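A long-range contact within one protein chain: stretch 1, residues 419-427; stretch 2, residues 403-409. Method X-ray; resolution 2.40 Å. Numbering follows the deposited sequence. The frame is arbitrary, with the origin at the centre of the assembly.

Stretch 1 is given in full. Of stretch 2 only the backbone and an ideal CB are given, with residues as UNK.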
# COMPACT_ATOMS: atom_id res chain seq x y z
N VAL A 419 -24.28 2.06 -26.46
CA VAL A 419 -23.73 3.15 -27.25
C VAL A 419 -22.28 3.33 -26.83
O VAL A 419 -22.00 3.85 -25.74
CB VAL A 419 -24.54 4.44 -27.08
CG1 VAL A 419 -23.86 5.59 -27.81
CG2 VAL A 419 -25.96 4.24 -27.59
N VAL A 420 -21.35 2.91 -27.68
CA VAL A 420 -19.94 2.78 -27.32
C VAL A 420 -19.18 4.01 -27.77
O VAL A 420 -19.57 4.71 -28.71
CB VAL A 420 -19.34 1.49 -27.93
CG1 VAL A 420 -18.02 1.14 -27.26
CG2 VAL A 420 -20.33 0.35 -27.81
N THR A 421 -18.08 4.30 -27.07
CA THR A 421 -17.15 5.36 -27.41
C THR A 421 -15.78 4.74 -27.65
O THR A 421 -15.30 3.94 -26.83
CB THR A 421 -17.08 6.41 -26.30
OG1 THR A 421 -18.05 7.44 -26.54
CG2 THR A 421 -15.69 7.03 -26.20
N VAL A 422 -15.16 5.09 -28.78
CA VAL A 422 -13.86 4.54 -29.17
C VAL A 422 -12.94 5.70 -29.54
O VAL A 422 -13.30 6.54 -30.37
CB VAL A 422 -13.99 3.56 -30.35
CG1 VAL A 422 -12.61 3.14 -30.84
CG2 VAL A 422 -14.82 2.35 -29.96
N GLU A 423 -11.77 5.74 -28.92
CA GLU A 423 -10.76 6.75 -29.23
C GLU A 423 -9.79 6.18 -30.24
O GLU A 423 -9.19 5.12 -30.00
CB GLU A 423 -10.03 7.21 -27.96
CG GLU A 423 -9.35 8.57 -28.11
CD GLU A 423 -8.65 9.00 -26.83
OE1 GLU A 423 -8.28 8.12 -26.03
OE2 GLU A 423 -8.47 10.22 -26.64
N VAL A 424 -9.63 6.86 -31.37
CA VAL A 424 -8.81 6.39 -32.48
C VAL A 424 -7.75 7.43 -32.79
O VAL A 424 -8.07 8.62 -32.97
CB VAL A 424 -9.67 6.10 -33.73
CG1 VAL A 424 -8.80 5.57 -34.86
CG2 VAL A 424 -10.79 5.12 -33.40
N GLU A 425 -6.49 7.00 -32.84
CA GLU A 425 -5.39 7.87 -33.20
C GLU A 425 -5.37 8.08 -34.71
O GLU A 425 -5.23 7.12 -35.47
CB GLU A 425 -4.07 7.27 -32.73
CG GLU A 425 -2.84 8.09 -33.07
CD GLU A 425 -1.55 7.32 -32.84
OE1 GLU A 425 -1.10 6.62 -33.76
OE2 GLU A 425 -0.99 7.42 -31.72
N ILE A 426 -5.52 9.33 -35.15
CA ILE A 426 -5.54 9.64 -36.57
C ILE A 426 -4.21 10.18 -37.08
O ILE A 426 -3.95 10.10 -38.29
CB ILE A 426 -6.68 10.62 -36.91
CG1 ILE A 426 -6.53 11.92 -36.12
CG2 ILE A 426 -8.03 9.98 -36.65
CD1 ILE A 426 -7.56 12.97 -36.47
N GLU A 427 -3.36 10.72 -36.21
CA GLU A 427 -2.06 11.22 -36.61
C GLU A 427 -1.07 10.99 -35.47
O GLU A 427 -1.46 10.81 -34.31
CB GLU A 427 -2.11 12.70 -36.99
CG GLU A 427 -2.53 12.95 -38.43
CD GLU A 427 -3.56 14.04 -38.56
OE1 GLU A 427 -3.84 14.72 -37.55
OE2 GLU A 427 -4.10 14.22 -39.67
N UNK A 403 -6.58 3.85 -43.93
CA UNK A 403 -7.65 3.76 -42.95
C UNK A 403 -7.10 3.43 -41.57
O UNK A 403 -6.02 2.84 -41.43
CB UNK A 403 -8.68 2.71 -43.38
N UNK A 404 -7.85 3.83 -40.54
CA UNK A 404 -7.49 3.59 -39.15
C UNK A 404 -8.44 2.55 -38.56
O UNK A 404 -9.53 2.90 -38.09
CB UNK A 404 -7.53 4.89 -38.34
N UNK A 405 -8.08 1.27 -38.56
CA UNK A 405 -9.00 0.25 -38.06
C UNK A 405 -8.96 0.12 -36.54
O UNK A 405 -7.95 0.42 -35.89
CB UNK A 405 -8.67 -1.10 -38.70
N UNK A 406 -10.08 -0.34 -35.99
CA UNK A 406 -10.19 -0.63 -34.57
C UNK A 406 -11.14 -1.80 -34.38
O UNK A 406 -11.97 -2.09 -35.24
CB UNK A 406 -10.67 0.60 -33.79
N UNK A 407 -11.00 -2.48 -33.24
CA UNK A 407 -11.71 -3.73 -32.97
C UNK A 407 -12.52 -3.59 -31.69
O UNK A 407 -12.03 -3.04 -30.70
CB UNK A 407 -10.73 -4.90 -32.86
N UNK A 408 -13.75 -4.10 -31.72
CA UNK A 408 -14.64 -4.10 -30.56
C UNK A 408 -14.81 -5.54 -30.08
O UNK A 408 -15.22 -6.41 -30.85
CB UNK A 408 -15.99 -3.47 -30.90
N UNK A 409 -14.51 -5.77 -28.80
CA UNK A 409 -14.65 -7.09 -28.19
C UNK A 409 -15.83 -7.11 -27.23
O UNK A 409 -16.01 -6.18 -26.44
CB UNK A 409 -13.37 -7.49 -27.46

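The two strands run roughly antiparallel, with 159° between their directions and 7.8 Å between their axes at closest approach. No hydrogen bonds cross between them. Contact is made by side chains packing on one another and, at one end, on the main chain of stretch 1. Stretch 1 sends the side chains of Val420, Val422 and Val424 toward stretch 2, a row of methyl groups.

Position 403 lies beyond the end of this row. Its ideal CB has nothing of stretch 1 within 5.5 Å. The visible atoms set no demand, and many side chains would fit. It is Ala403, which makes no contact here.

Position 404 has CA-to-CB pointing toward stretch 1. Its ideal CB is 3.8 Å from Val424 CG1 and 4.3 Å from Glu425 O. The site is mixed: a valine methyl, a backbone carbonyl oxygen, and the main chain of Ile426 a little further on. The nearest CA pair across the strands is here, Ile426 CA to the CA of 404, at 6.9 Å. A flat side chain with some polar character would suit, such as histidine or tyrosine; a medium-sized aliphatic one could also pack on the valine. The deposited residue is His404, with chi1 in the m well. Its CB meets Val424 CG1 at 3.8 Å. Ile426 CA sits over one face of the imidazole, 4.0 Å from the ring centroid, in a CH-pi contact. His404 CE1 comes to 3.3 Å from Ile426 O, while His404 ND1 is 3.5 Å from Glu425 O. Neither approach is a hydrogen bond. This residue has the largest area covered by stretch 1.

Position 405 points away. With phi at -82° and psi at 153°, the backbone would admit proline as well as many other residues. It is Pro405, with a C-gamma endo pucker.

Position 406 points toward stretch 1, between two valines. Its ideal CB is 4.4 Å from Val422 CG1 and 4.5 Å from Val424 CG2. There is only methyl surface here, so leucine, isoleucine, methionine or an aromatic residue would suit. It is Phe406, with chi1 in the p well. Its ring places one face under Val422 CG1, which is 4.1 Å from the centroid in a second CH-pi contact and 3.7 Å from Phe406 CD2. Val424 CG2 lies 3.8 Å from Phe406 CD1.

Position 407 points away, and stretch 1 does not constrain it. Its extended backbone would suit a beta-branched residue, among others. It is Val407.

Position 408 points toward stretch 1, but its ideal CB has nothing within 5.5 Å. A side chain must therefore extend to make contact, and the nearby valine methyls favour an apolar one. Leucine, methionine or phenylalanine could reach. It is Leu408, with chi1 at -86° and chi2 in the t well. Its CD2 packs 4.0 Å from Val420 CG1 and 4.1 Å from Val422 CG2, touching both valines.

Position 409 is out of reach of stretch 1, which leaves its choice open. It is Phe409, making no contact here.

Stretch 2, residues 403-409: AHPFVLF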
# COMPACT_ATOMS: atom_id res chain seq x y z
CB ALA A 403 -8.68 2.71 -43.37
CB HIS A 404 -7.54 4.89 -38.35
CG HIS A 404 -6.76 6.01 -38.97
ND1 HIS A 404 -5.39 6.11 -38.86
CD2 HIS A 404 -7.16 7.08 -39.70
CE1 HIS A 404 -4.98 7.19 -39.50
NE2 HIS A 404 -6.03 7.80 -40.02
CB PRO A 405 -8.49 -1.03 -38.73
CG PRO A 405 -7.04 -0.80 -38.93
CD PRO A 405 -6.87 0.69 -39.17
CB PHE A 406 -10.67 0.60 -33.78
CG PHE A 406 -12.01 1.13 -34.22
CD1 PHE A 406 -12.09 2.04 -35.27
CD2 PHE A 406 -13.17 0.73 -33.59
CE1 PHE A 406 -13.32 2.53 -35.68
CE2 PHE A 406 -14.40 1.22 -34.00
CZ PHE A 406 -14.47 2.12 -35.04
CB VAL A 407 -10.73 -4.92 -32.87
CG1 VAL A 407 -11.48 -6.22 -32.68
CG2 VAL A 407 -9.83 -4.99 -34.10
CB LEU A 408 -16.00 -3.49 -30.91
CG LEU A 408 -16.12 -1.97 -30.81
CD1 LEU A 408 -17.43 -1.50 -31.41
CD2 LEU A 408 -16.01 -1.54 -29.36
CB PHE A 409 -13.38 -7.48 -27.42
CG PHE A 409 -12.17 -7.65 -28.29
CD1 PHE A 409 -11.36 -6.57 -28.60
CD2 PHE A 409 -11.81 -8.90 -28.77
CE1 PHE A 409 -10.24 -6.72 -29.38
CE2 PHE A 409 -10.69 -9.06 -29.56
CZ PHE A 409 -9.90 -7.97 -29.86
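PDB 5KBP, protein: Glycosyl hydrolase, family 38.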